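Local coordinates for Lic12234 (Leptospira interrogans, PDB 4TZH), which is of unknown function but folds as a leucine-rich repeat solenoid and may act as a virulence factor, at residues A[33-38]-A[57-62]; A[51-56]-A[69-74]; A[127-132]-A[150-155]. All blocks are in the same frame, centred on the assembly; numbering follows the deposited sequence. Where two conformers were deposited one is given.

Contact 1 of 3, residues A[33-38]-A[57-62]; sequences LPKEIE and PEEIGI. With ZN (zinc ion), chain F.
Glu-59 and Pro-57 meet Lys-35, Glu-38 and Leu-33 where successive coils of the leucine-rich repeat solenoid stack their 3-10 turns, one beginning at Lys-35 and one spanning 58-62. No direct hydrogen bond joins the segments. Glu-59 is bent at chi2 (78°), which sets CD over the aliphatic part of Lys-35; its OE2 comes within 3.4 Å of Lys-35 CD. The ammonium leads away: Lys-35 NZ stays 4.6 Å from Glu-59 OE2, opposite charges at a distance rather than a salt bridge. Glu-38 crosses Glu-59 obliquely, its CD 3.7 Å from Glu-59 CG, and the two carboxylate planes stand 88° apart. One water, donating to both Glu-38 OE2 and Glu-59 OE2 at 2.7 Å, probably eases their like charges. Beside this polar edge, Ile-62 lies alongside Glu-38 and brings CG2 to 3.5 Å from Glu-38 O. On the inner side the contact is apolar: Leu-33 CB is 3.8 Å from Pro-57 CD, and the Leu-33 and Ile-60 side chains cross at about a right angle, Leu-33 CD2 being 4.1 Å from Ile-60 CD1. Glu-58 takes no part in this packing, but its OE2 binds at 1.9 Å a zinc ion that Glu-82 OE2 also binds. The two turns lie in the loops before strands 45-47 and 68-70, with Leu-48 packing on Leu-33 and Leu-63 on Ile-37.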
ATOM      1  N   LEU A  33       6.467  -0.727  15.243  1.00 20.82           N
ATOM      2  CA  LEU A  33       6.704  -2.118  14.898  1.00 19.61           C
ATOM      3  C   LEU A  33       8.143  -2.407  15.311  1.00 23.87           C
ATOM      4  O   LEU A  33       9.043  -1.736  14.805  1.00 21.97           O
ATOM      5  CB  LEU A  33       6.518  -2.335  13.389  1.00 19.14           C
ATOM      6  CG  LEU A  33       6.787  -3.751  12.874  1.00 22.21           C
ATOM      7  CD1 LEU A  33       5.783  -4.801  13.493  1.00 23.43           C
ATOM      8  CD2 LEU A  33       6.819  -3.804  11.354  1.00 21.10           C
ATOM      9  N   PRO A  34       8.403  -3.386  16.209  1.00 21.26           N
ATOM     10  CA  PRO A  34       9.782  -3.650  16.650  1.00 21.32           C
ATOM     11  C   PRO A  34      10.737  -3.966  15.518  1.00 23.42           C
ATOM     12  O   PRO A  34      10.343  -4.654  14.563  1.00 22.91           O
ATOM     13  CB  PRO A  34       9.622  -4.863  17.581  1.00 23.84           C
ATOM     14  CG  PRO A  34       8.252  -4.695  18.124  1.00 27.85           C
ATOM     15  CD  PRO A  34       7.445  -4.255  16.923  1.00 23.81           C
ATOM     16  N   LYS A  35      12.004  -3.526  15.648  1.00 23.75           N
ATOM     17  CA  LYS A  35      13.043  -3.753  14.643  1.00 23.79           C
ATOM     18  C   LYS A  35      13.320  -5.223  14.418  1.00 25.83           C
ATOM     19  O   LYS A  35      13.762  -5.585  13.331  1.00 24.50           O
ATOM     20  CB  LYS A  35      14.356  -3.014  15.044  1.00 26.23           C
ATOM     21  CG  LYS A  35      14.193  -1.489  15.091  1.00 36.48           C
ATOM     22  CD  LYS A  35      15.485  -0.788  15.497  1.00 45.37           C
ATOM     23  CE  LYS A  35      15.360   0.719  15.489  1.00 51.42           C
ATOM     24  NZ  LYS A  35      16.625   1.365  15.936  1.00 63.21           N
ATOM     25  N   GLU A  36      13.024  -6.070  15.417  1.00 24.92           N
ATOM     26  CA  GLU A  36      13.283  -7.506  15.370  1.00 24.78           C
ATOM     27  C   GLU A  36      12.456  -8.186  14.282  1.00 23.45           C
ATOM     28  O   GLU A  36      12.770  -9.325  13.938  1.00 23.55           O
ATOM     29  CB  GLU A  36      13.068  -8.164  16.741  1.00 26.62           C
ATOM     30  CG  GLU A  36      14.124  -7.784  17.769  1.00 36.05           C
ATOM     31  CD  GLU A  36      14.022  -6.386  18.356  1.00 48.40           C
ATOM     32  OE1 GLU A  36      12.912  -5.801  18.340  1.00 35.83           O
ATOM     33  OE2 GLU A  36      15.061  -5.872  18.829  1.00 43.29           O
ATOM     34  N   ILE A  37      11.456  -7.473  13.684  1.00 21.60           N
ATOM     35  CA  ILE A  37      10.717  -8.010  12.542  1.00 20.67           C
ATOM     36  C   ILE A  37      11.712  -8.435  11.436  1.00 20.72           C
ATOM     37  O   ILE A  37      11.418  -9.375  10.697  1.00 20.56           O
ATOM     38  CB  ILE A  37       9.715  -6.925  12.001  1.00 24.20           C
ATOM     39  CG1 ILE A  37       8.720  -7.514  10.973  1.00 25.71           C
ATOM     40  CG2 ILE A  37      10.434  -5.686  11.369  1.00 25.89           C
ATOM     41  CD1 ILE A  37       7.621  -8.322  11.624  1.00 33.33           C
ATOM     42  N   GLU A  38      12.897  -7.770  11.324  1.00 20.81           N
ATOM     43  CA  GLU A  38      13.839  -8.156  10.266  1.00 22.02           C
ATOM     44  C   GLU A  38      14.314  -9.606  10.364  1.00 23.67           C
ATOM     45  O   GLU A  38      14.864 -10.117   9.385  1.00 23.57           O
ATOM     46  CB  GLU A  38      15.052  -7.227  10.250  1.00 25.24           C
ATOM     47  CG  GLU A  38      15.897  -7.325  11.493  1.00 27.28           C
ATOM     48  CD  GLU A  38      17.123  -6.436  11.441  1.00 47.61           C
ATOM     49  OE1 GLU A  38      17.584  -6.110  10.323  1.00 38.73           O
ATOM     50  OE2 GLU A  38      17.606  -6.042  12.524  1.00 42.12           O
ATOM     51  N   PRO A  57       9.500   0.719  10.509  1.00 20.55           N
ATOM     52  CA  PRO A  57      10.950   0.817  10.715  1.00 20.74           C
ATOM     53  C   PRO A  57      11.693   0.604   9.395  1.00 20.87           C
ATOM     54  O   PRO A  57      11.183  -0.063   8.487  1.00 19.71           O
ATOM     55  CB  PRO A  57      11.227  -0.338  11.681  1.00 23.44           C
ATOM     56  CG  PRO A  57      10.119  -1.354  11.403  1.00 25.12           C
ATOM     57  CD  PRO A  57       8.923  -0.502  11.129  1.00 21.15           C
ATOM     58  N   GLU A  58      12.909   1.116   9.302  1.00 21.27           N
ATOM     59  CA  GLU A  58      13.720   0.906   8.108  1.00 20.55           C
ATOM     60  C   GLU A  58      13.999  -0.580   7.891  1.00 23.16           C
ATOM     61  O   GLU A  58      14.269  -0.993   6.772  1.00 24.68           O
ATOM     62  CB  GLU A  58      15.053   1.656   8.242  1.00 22.56           C
ATOM     63  CG  GLU A  58      14.886   3.161   8.175  1.00 23.89           C
ATOM     64  CD  GLU A  58      16.218   3.888   8.325  1.00 29.47           C
ATOM     65  OE1 GLU A  58      16.771   3.905   9.448  1.00 30.54           O
ATOM     66  OE2 GLU A  58      16.766   4.333   7.291  1.00 28.47           O
ATOM     67  N   GLU A  59      13.931  -1.378   8.961  1.00 22.13           N
ATOM     68  CA  GLU A  59      14.108  -2.844   8.913  1.00 22.46           C
ATOM     69  C   GLU A  59      13.077  -3.542   8.046  1.00 24.39           C
ATOM     70  O   GLU A  59      13.306  -4.694   7.650  1.00 22.96           O
ATOM     71  CB  GLU A  59      14.068  -3.441  10.322  1.00 24.30           C
ATOM     72  CG  GLU A  59      15.326  -3.176  11.134  1.00 27.94           C
ATOM     73  CD  GLU A  59      15.501  -1.801  11.762  1.00 31.07           C
ATOM     74  OE1 GLU A  59      14.593  -0.949  11.635  1.00 28.65           O
ATOM     75  OE2 GLU A  59      16.567  -1.569  12.375  1.00 30.26           O
ATOM     76  N   ILE A  60      11.984  -2.862   7.685  1.00 19.82           N
ATOM     77  CA  ILE A  60      10.976  -3.496   6.830  1.00 19.91           C
ATOM     78  C   ILE A  60      11.578  -3.931   5.495  1.00 22.22           C
ATOM     79  O   ILE A  60      11.113  -4.909   4.913  1.00 21.10           O
ATOM     80  CB  ILE A  60       9.753  -2.537   6.619  1.00 22.25           C
ATOM     81  CG1 ILE A  60       8.483  -3.307   6.175  1.00 24.01           C
ATOM     82  CG2 ILE A  60      10.048  -1.401   5.633  1.00 23.07           C
ATOM     83  CD1 ILE A  60       7.724  -3.937   7.361  1.00 27.13           C
ATOM     84  N   GLY A  61      12.577  -3.217   5.008  1.00 21.65           N
ATOM     85  CA  GLY A  61      13.154  -3.537   3.715  1.00 21.53           C
ATOM     86  C   GLY A  61      13.882  -4.867   3.654  1.00 24.17           C
ATOM     87  O   GLY A  61      14.199  -5.333   2.562  1.00 25.02           O
ATOM     88  N   ILE A  62      14.146  -5.510   4.824  1.00 20.95           N
ATOM     89  CA  ILE A  62      14.796  -6.828   4.839  1.00 22.10           C
ATOM     90  C   ILE A  62      13.796  -7.919   4.437  1.00 22.42           C
ATOM     91  O   ILE A  62      14.197  -9.033   4.064  1.00 22.86           O
ATOM     92  CB  ILE A  62      15.413  -7.084   6.255  1.00 25.82           C
ATOM     93  CG1 ILE A  62      16.449  -6.001   6.629  1.00 28.24           C
ATOM     94  CG2 ILE A  62      16.005  -8.518   6.435  1.00 26.32           C
ATOM     95  CD1 ILE A  62      17.672  -5.842   5.643  1.00 35.27           C
TER
HETATM   96 ZN    ZN F 304      16.268   4.455   5.433  0.85 24.51          ZN
HETATM   97  O   HOH W   1      18.148  -3.518  13.464  1.00 58.64           O

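Contact 2 of 3, residues A[51-56]-A[69-74]; sequences NELTTL and LDISRN. With ZN (zinc ion), chain C.
The backbones run closest where the CA atoms of Glu-52 and Asn-74 stand 5.1 Å apart, as the loop 51-56 of one repeat passes over the turn that follows strand 68-70 in the next. This is the asparagine ladder of a leucine-rich repeat solenoid, with Asn-51 and Asn-74 in equivalent places of successive repeats. Asn-74 holds CG anti to its carbonyl carbon (chi1 -82°), and the amide is turned inward between the two backbones. Its OD1 accepts from Leu-53 N at 3.0 Å, a nearly straight bond (164° at the hydrogen) with the donor tilted only slightly from the carbonyl plane. Asn-51 N also approaches OD1, but at a poorer angle, and that bond is weak. At the other end, Asn-74 ND2 donates to Ile-71 O at 3.1 Å, an oxygen near the amide's own plane but approached from above its carbonyl plane. Asn-74 ND2 also bonds to Leu-48 O. The pattern recurs one repeat earlier, where Asn-51 OD1 accepts from Asn-28 N and Leu-30 N while its ND2 donates to Leu-48 O and Leu-25 O. The buried amides thus have partners at both ends. Next to the ladder, Leu-53 lies beside Asn-74, its CB 3.4 Å from Asn-74 OD1, and Leu-56 CD1 comes to 4.3 Å from Leu-69 CD2 in the core. On the strand, Asp-70 OD1 closes an Asx turn with Ser-72 N and takes a second bond from Ser-72 OG, while Asp-70 OD2 binds a zinc ion at 1.9 Å, shared with His-47 ND1.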
ATOM      1  N   ASN A  51      -3.800  -0.617  14.591  1.00 17.29           N
ATOM      2  CA  ASN A  51      -2.808  -0.316  15.595  1.00 17.90           C
ATOM      3  C   ASN A  51      -2.678   1.217  15.666  1.00 19.06           C
ATOM      4  O   ASN A  51      -3.577   1.940  15.191  1.00 22.19           O
ATOM      5  CB  ASN A  51      -1.469  -1.010  15.326  1.00 16.35           C
ATOM      6  CG  ASN A  51      -1.528  -2.464  15.655  1.00 16.74           C
ATOM      7  OD1 ASN A  51      -1.587  -2.851  16.829  1.00 18.19           O
ATOM      8  ND2 ASN A  51      -1.442  -3.346  14.648  1.00 17.69           N
ATOM      9  N   GLU A  52      -1.610   1.708  16.290  1.00 17.78           N
ATOM     10  CA  GLU A  52      -1.379   3.143  16.428  1.00 19.00           C
ATOM     11  C   GLU A  52      -0.065   3.531  15.711  1.00 19.88           C
ATOM     12  O   GLU A  52       0.683   4.379  16.188  1.00 21.51           O
ATOM     13  CB  GLU A  52      -1.335   3.527  17.925  1.00 21.16           C
ATOM     14  CG  GLU A  52      -2.597   3.136  18.685  1.00 25.30           C
ATOM     15  CD  GLU A  52      -2.542   3.376  20.182  1.00 27.75           C
ATOM     16  OE1 GLU A  52      -1.439   3.231  20.759  1.00 30.83           O
ATOM     17  OE2 GLU A  52      -3.606   3.616  20.798  1.00 25.15           O
ATOM     18  N   LEU A  53       0.257   2.853  14.589  1.00 16.88           N
ATOM     19  CA  LEU A  53       1.534   3.107  13.924  1.00 17.72           C
ATOM     20  C   LEU A  53       1.526   4.431  13.183  1.00 18.93           C
ATOM     21  O   LEU A  53       0.517   4.810  12.599  1.00 20.51           O
ATOM     22  CB  LEU A  53       1.844   1.984  12.926  1.00 16.98           C
ATOM     23  CG  LEU A  53       1.945   0.574  13.489  1.00 18.80           C
ATOM     24  CD1 LEU A  53       2.070  -0.455  12.349  1.00 20.51           C
ATOM     25  CD2 LEU A  53       3.162   0.423  14.359  1.00 20.47           C
ATOM     26  N   THR A  54       2.665   5.124  13.165  1.00 19.71           N
ATOM     27  CA  THR A  54       2.800   6.348  12.381  1.00 19.20           C
ATOM     28  C   THR A  54       3.732   6.161  11.181  1.00 22.62           C
ATOM     29  O   THR A  54       3.701   6.958  10.233  1.00 23.50           O
ATOM     30  CB  THR A  54       3.229   7.518  13.254  1.00 27.89           C
ATOM     31  OG1 THR A  54       4.514   7.242  13.792  1.00 29.13           O
ATOM     32  CG2 THR A  54       2.244   7.801  14.384  1.00 26.37           C
ATOM     33  N   THR A  55       4.527   5.094  11.204  1.00 20.13           N
ATOM     34  CA  THR A  55       5.466   4.754  10.131  1.00 20.06           C
ATOM     35  C   THR A  55       5.859   3.320  10.296  1.00 22.25           C
ATOM     36  O   THR A  55       5.310   2.597  11.150  1.00 21.73           O
ATOM     37  CB  THR A  55       6.710   5.690  10.141  1.00 27.36           C
ATOM     38  OG1 THR A  55       7.456   5.494   8.915  1.00 25.30           O
ATOM     39  CG2 THR A  55       7.614   5.498  11.388  1.00 26.25           C
ATOM     40  N   LEU A  56       6.818   2.873   9.470  1.00 21.35           N
ATOM     41  CA  LEU A  56       7.388   1.550   9.572  1.00 20.27           C
ATOM     42  C   LEU A  56       8.873   1.686   9.822  1.00 21.44           C
ATOM     43  O   LEU A  56       9.479   2.653   9.355  1.00 22.17           O
ATOM     44  CB  LEU A  56       7.191   0.746   8.273  1.00 20.36           C
ATOM     45  CG  LEU A  56       5.753   0.442   7.898  1.00 24.82           C
ATOM     46  CD1 LEU A  56       5.735  -0.242   6.563  1.00 24.82           C
ATOM     47  CD2 LEU A  56       5.107  -0.468   8.942  1.00 27.24           C
ATOM     48  N   LEU A  69       0.893  -6.765   2.530  1.00 13.64           N
ATOM     49  CA  LEU A  69       1.153  -5.909   3.674  1.00 13.76           C
ATOM     50  C   LEU A  69      -0.130  -5.157   3.952  1.00 13.73           C
ATOM     51  O   LEU A  69      -0.618  -4.382   3.097  1.00 14.62           O
ATOM     52  CB  LEU A  69       2.293  -4.936   3.329  1.00 14.78           C
ATOM     53  CG  LEU A  69       2.691  -3.934   4.402  1.00 15.74           C
ATOM     54  CD1 LEU A  69       3.047  -4.633   5.720  1.00 16.55           C
ATOM     55  CD2 LEU A  69       3.883  -3.107   3.915  1.00 17.36           C
ATOM     56  N   ASP A  70      -0.674  -5.378   5.143  1.00 12.55           N
ATOM     57  CA  ASP A  70      -1.909  -4.733   5.585  1.00 12.27           C
ATOM     58  C   ASP A  70      -1.574  -3.790   6.735  1.00 14.03           C
ATOM     59  O   ASP A  70      -1.282  -4.260   7.830  1.00 13.90           O
ATOM     60  CB  ASP A  70      -2.915  -5.786   6.031  1.00 13.31           C
ATOM     61  CG  ASP A  70      -4.108  -5.194   6.750  1.00 14.75           C
ATOM     62  OD1 ASP A  70      -4.353  -4.002   6.586  1.00 14.40           O
ATOM     63  OD2 ASP A  70      -4.774  -5.952   7.478  1.00 15.18           O
ATOM     64  N   ILE A  71      -1.581  -2.496   6.452  1.00 12.99           N
ATOM     65  CA  ILE A  71      -1.330  -1.470   7.480  0.70 13.99           C
ATOM     66  C   ILE A  71      -2.531  -0.572   7.608  1.00 14.14           C
ATOM     67  O   ILE A  71      -2.417   0.585   7.984  1.00 15.25           O
ATOM     68  CB  ILE A  71      -0.104  -0.587   7.231  0.70 17.88           C
ATOM     69  CG1 ILE A  71       0.875  -1.262   6.282  0.70 19.17           C
ATOM     70  CG2 ILE A  71       0.493  -0.183   8.583  0.70 21.69           C
ATOM     71  CD1 ILE A  71       2.096  -0.352   5.845  0.70 20.83           C
ATOM     72  N   SER A  72      -3.689  -1.117   7.302  1.00 13.94           N
ATOM     73  CA  SER A  72      -4.915  -0.340   7.377  1.00 14.41           C
ATOM     74  C   SER A  72      -5.251   0.090   8.782  1.00 16.12           C
ATOM     75  O   SER A  72      -4.855  -0.565   9.733  1.00 16.06           O
ATOM     76  CB  SER A  72      -6.073  -1.138   6.796  1.00 14.66           C
ATOM     77  OG  SER A  72      -6.298  -2.353   7.492  1.00 15.79           O
ATOM     78  N   ARG A  73      -5.997   1.189   8.908  1.00 16.10           N
ATOM     79  CA  ARG A  73      -6.492   1.639  10.226  1.00 15.71           C
ATOM     80  C   ARG A  73      -5.364   1.908  11.213  1.00 18.32           C
ATOM     81  O   ARG A  73      -5.353   1.405  12.359  1.00 20.40           O
ATOM     82  CB  ARG A  73      -7.561   0.689  10.795  1.00 18.90           C
ATOM     83  CG  ARG A  73      -8.837   0.692   9.954  1.00 24.21           C
ATOM     84  CD  ARG A  73     -10.011  -0.008  10.639  1.00 32.21           C
ATOM     85  NE  ARG A  73     -10.267   0.563  11.956  1.00 36.20           N
ATOM     86  CZ  ARG A  73     -11.046   0.005  12.875  1.00 63.19           C
ATOM     87  NH1 ARG A  73     -11.648  -1.155  12.631  1.00 53.33           N
ATOM     88  NH2 ARG A  73     -11.220   0.595  14.050  1.00 52.70           N
ATOM     89  N   ASN A  74      -4.400   2.733  10.781  1.00 16.38           N
ATOM     90  CA  ASN A  74      -3.324   3.169  11.670  1.00 17.92           C
ATOM     91  C   ASN A  74      -3.306   4.687  11.544  1.00 19.73           C
ATOM     92  O   ASN A  74      -4.338   5.289  11.214  1.00 19.74           O
ATOM     93  CB  ASN A  74      -1.986   2.534  11.277  1.00 16.82           C
ATOM     94  CG  ASN A  74      -1.868   1.160  11.828  1.00 17.25           C
ATOM     95  OD1 ASN A  74      -1.457   0.990  12.967  1.00 17.85           O
ATOM     96  ND2 ASN A  74      -2.186   0.126  11.051  1.00 18.15           N
TER
HETATM   97 ZN    ZN C 301      -5.013  -7.868   7.585  0.85 14.25          ZN

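Contact 3 of 3, residues A[127-132]-A[150-155]; sequences KEIGQL and DELGQL
Glu-151 O accepts the hydrogen bond of Gln-154 N at 2.9 Å within its own 3-10 turn, and the same oxygen is met across the contact by Gly-130 CA at 3.3 Å. A CB on Gly-130 would point at the other turn and fall against Glu-151 O; in its absence the CA atoms of Gly-130 and Glu-151 come to 4.8 Å. A similar arrangement recurs at Lys-127 O, which takes the backbone bond of Gly-130 N and is touched by Glu-151 CB at 3.3 Å. The chi2 of Glu-151 (86°) folds its CD back to lie 3.6 Å from Lys-127 CB. The lysine chain runs on outward, so its ammonium and the carboxylate do not meet. The two 3-10 turns, 127-131 and 150-154, stack on successive coils of the leucine-rich repeat solenoid, in the loops ahead of strands 137-139 and 160-162. Facing the core, Ile-129 and Leu-152 lie side by side pointing the same way, with Ile-129 CG2 3.7 Å from Leu-152 CD1; Leu-125 packs on Leu-152 as well. Leu-155 brings its CD2 methyl against two carbonyl oxygens of 127-132, 3.2 Å from Leu-132 O and 3.3 Å from Ile-129 O. Leu-155 O itself accepts a hydrogen bond from Gln-183 NE2. At the outer edge, Gln-154 CB rests against Gly-130 O.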
ATOM      1  N   LYS A 127       4.399  11.627  -9.371  1.00 30.34           N
ATOM      2  CA  LYS A 127       4.559  11.208 -10.767  1.00 30.50           C
ATOM      3  C   LYS A 127       5.030   9.752 -10.879  1.00 33.46           C
ATOM      4  O   LYS A 127       4.662   9.055 -11.828  1.00 32.39           O
ATOM      5  CB  LYS A 127       5.515  12.158 -11.521  1.00 33.79           C
ATOM      6  CG  LYS A 127       6.925  12.232 -10.945  1.00 34.86           C
ATOM      7  CD  LYS A 127       7.722  13.391 -11.562  1.00 42.94           C
ATOM      8  CE  LYS A 127       9.115  13.450 -10.969  1.00 47.92           C
ATOM      9  NZ  LYS A 127       9.778  14.759 -11.228  1.00 68.68           N
ATOM     10  N   GLU A 128       5.794   9.283  -9.877  1.00 29.84           N
ATOM     11  CA  GLU A 128       6.345   7.934  -9.832  1.00 29.46           C
ATOM     12  C   GLU A 128       5.270   6.862  -9.712  1.00 29.39           C
ATOM     13  O   GLU A 128       5.577   5.683  -9.871  1.00 27.47           O
ATOM     14  CB  GLU A 128       7.414   7.789  -8.728  1.00 30.29           C
ATOM     15  CG  GLU A 128       8.657   8.639  -8.970  1.00 34.09           C
ATOM     16  CD  GLU A 128       8.569  10.097  -8.558  1.00 45.26           C
ATOM     17  OE1 GLU A 128       7.548  10.494  -7.952  1.00 34.71           O
ATOM     18  OE2 GLU A 128       9.548  10.840  -8.809  1.00 41.50           O
ATOM     19  N   ILE A 129       4.001   7.248  -9.448  1.00 26.22           N
ATOM     20  CA  ILE A 129       2.898   6.283  -9.420  1.00 24.92           C
ATOM     21  C   ILE A 129       2.775   5.552 -10.776  1.00 27.82           C
ATOM     22  O   ILE A 129       2.394   4.386 -10.810  1.00 25.75           O
ATOM     23  CB  ILE A 129       1.557   6.954  -8.995  1.00 27.28           C
ATOM     24  CG1 ILE A 129       0.508   5.897  -8.563  1.00 27.04           C
ATOM     25  CG2 ILE A 129       0.974   7.842 -10.106  1.00 30.06           C
ATOM     26  CD1 ILE A 129       0.647   5.427  -7.191  1.00 30.22           C
ATOM     27  N   GLY A 130       3.150   6.231 -11.866  1.00 27.67           N
ATOM     28  CA  GLY A 130       3.086   5.664 -13.205  1.00 27.69           C
ATOM     29  C   GLY A 130       4.077   4.550 -13.451  1.00 32.25           C
ATOM     30  O   GLY A 130       4.022   3.907 -14.502  1.00 34.11           O
ATOM     31  N   GLN A 131       4.976   4.288 -12.473  1.00 26.69           N
ATOM     32  CA  GLN A 131       5.953   3.217 -12.588  1.00 26.02           C
ATOM     33  C   GLN A 131       5.375   1.863 -12.170  1.00 27.58           C
ATOM     34  O   GLN A 131       6.041   0.834 -12.349  1.00 28.26           O
ATOM     35  CB  GLN A 131       7.192   3.510 -11.727  1.00 28.09           C
ATOM     36  CG  GLN A 131       7.998   4.724 -12.192  1.00 31.92           C
ATOM     37  CD  GLN A 131       9.026   5.191 -11.192  1.00 49.03           C
ATOM     38  OE1 GLN A 131       9.344   4.522 -10.195  1.00 41.94           O
ATOM     39  NE2 GLN A 131       9.579   6.370 -11.442  1.00 43.35           N
ATOM     40  N   LEU A 132       4.155   1.852 -11.590  1.00 22.65           N
ATOM     41  CA  LEU A 132       3.538   0.610 -11.095  1.00 20.92           C
ATOM     42  C   LEU A 132       2.905  -0.166 -12.225  1.00 24.21           C
ATOM     43  O   LEU A 132       1.691  -0.250 -12.354  1.00 23.29           O
ATOM     44  CB  LEU A 132       2.540   0.925  -9.980  1.00 18.81           C
ATOM     45  CG  LEU A 132       3.187   1.574  -8.756  1.00 21.22           C
ATOM     46  CD1 LEU A 132       2.122   1.963  -7.761  1.00 21.93           C
ATOM     47  CD2 LEU A 132       4.201   0.616  -8.086  1.00 23.91           C
ATOM     48  N   ASP A 150      -0.648  13.142 -14.946  1.00 32.70           N
ATOM     49  CA  ASP A 150      -0.787  12.526 -16.270  1.00 32.65           C
ATOM     50  C   ASP A 150      -0.121  11.153 -16.329  1.00 34.54           C
ATOM     51  O   ASP A 150      -0.579  10.288 -17.080  1.00 33.63           O
ATOM     52  CB  ASP A 150      -0.207  13.427 -17.370  1.00 36.73           C
ATOM     53  CG  ASP A 150      -0.933  14.738 -17.576  1.00 46.74           C
ATOM     54  OD1 ASP A 150      -2.099  14.848 -17.141  1.00 46.87           O
ATOM     55  OD2 ASP A 150      -0.349  15.642 -18.203  1.00 54.68           O
ATOM     56  N   GLU A 151       0.927  10.931 -15.493  1.00 31.40           N
ATOM     57  CA  GLU A 151       1.643   9.660 -15.430  1.00 31.09           C
ATOM     58  C   GLU A 151       0.743   8.496 -15.017  1.00 32.70           C
ATOM     59  O   GLU A 151       1.085   7.353 -15.285  1.00 30.14           O
ATOM     60  CB  GLU A 151       2.872   9.753 -14.513  1.00 31.63           C
ATOM     61  CG  GLU A 151       3.992  10.631 -15.064  1.00 39.47           C
ATOM     62  CD  GLU A 151       3.886  12.116 -14.777  1.00 58.50           C
ATOM     63  OE1 GLU A 151       2.875  12.550 -14.178  1.00 41.56           O
ATOM     64  OE2 GLU A 151       4.834  12.849 -15.142  1.00 59.14           O
ATOM     65  N   LEU A 152      -0.441   8.773 -14.432  1.00 29.49           N
ATOM     66  CA  LEU A 152      -1.367   7.688 -14.108  1.00 29.18           C
ATOM     67  C   LEU A 152      -1.780   6.935 -15.376  1.00 30.24           C
ATOM     68  O   LEU A 152      -2.020   5.730 -15.352  1.00 28.56           O
ATOM     69  CB  LEU A 152      -2.585   8.229 -13.351  1.00 30.20           C
ATOM     70  CG  LEU A 152      -3.295   7.226 -12.453  1.00 34.49           C
ATOM     71  CD1 LEU A 152      -2.452   6.863 -11.256  1.00 34.86           C
ATOM     72  CD2 LEU A 152      -4.605   7.785 -11.945  1.00 33.58           C
ATOM     73  N   GLY A 153      -1.771   7.645 -16.503  1.00 28.65           N
ATOM     74  CA  GLY A 153      -2.097   7.055 -17.791  1.00 30.27           C
ATOM     75  C   GLY A 153      -1.104   6.008 -18.259  1.00 34.79           C
ATOM     76  O   GLY A 153      -1.387   5.271 -19.205  1.00 36.23           O
ATOM     77  N   GLN A 154       0.073   5.915 -17.587  1.00 31.44           N
ATOM     78  CA  GLN A 154       1.083   4.912 -17.910  1.00 31.18           C
ATOM     79  C   GLN A 154       0.716   3.546 -17.355  1.00 34.22           C
ATOM     80  O   GLN A 154       1.373   2.561 -17.703  1.00 34.32           O
ATOM     81  CB  GLN A 154       2.473   5.327 -17.378  1.00 33.17           C
ATOM     82  CG  GLN A 154       3.010   6.625 -17.996  1.00 35.89           C
ATOM     83  CD  GLN A 154       4.173   7.229 -17.226  1.00 57.61           C
ATOM     84  OE1 GLN A 154       4.689   6.676 -16.233  1.00 49.22           O
ATOM     85  NE2 GLN A 154       4.613   8.397 -17.670  1.00 50.71           N
ATOM     86  N   LEU A 155      -0.304   3.476 -16.463  1.00 28.55           N
ATOM     87  CA  LEU A 155      -0.686   2.211 -15.819  1.00 26.95           C
ATOM     88  C   LEU A 155      -1.598   1.419 -16.750  1.00 29.88           C
ATOM     89  O   LEU A 155      -2.816   1.421 -16.613  1.00 27.33           O
ATOM     90  CB  LEU A 155      -1.360   2.481 -14.458  1.00 26.23           C
ATOM     91  CG  LEU A 155      -0.549   3.323 -13.470  1.00 30.64           C
ATOM     92  CD1 LEU A 155      -1.346   3.536 -12.204  1.00 29.97           C
ATOM     93  CD2 LEU A 155       0.781   2.680 -13.142  1.00 34.88           C
TER

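Contacts 1 and 2 lie close together, their centres about 13 Å apart, and they touch where Leu-53 CD2 packs on Leu-33 N at 3.6 Å. Their segments alternate along the chain: 33-38, 51-56, 57-62 and 69-74. Contact 3 follows in series, about 28 Å from contact 1 and about 25 Å from contact 2 between centres, beyond the centre of the chain. All three join successive turns of one solenoid, whose parallel strands are ordered across the sheet as they are along the chain. Contact 2 is part of the asparagine ladder, while the 3-10 stacking of contact 1 recurs in contact 3, as expected of an elongated repeat protein.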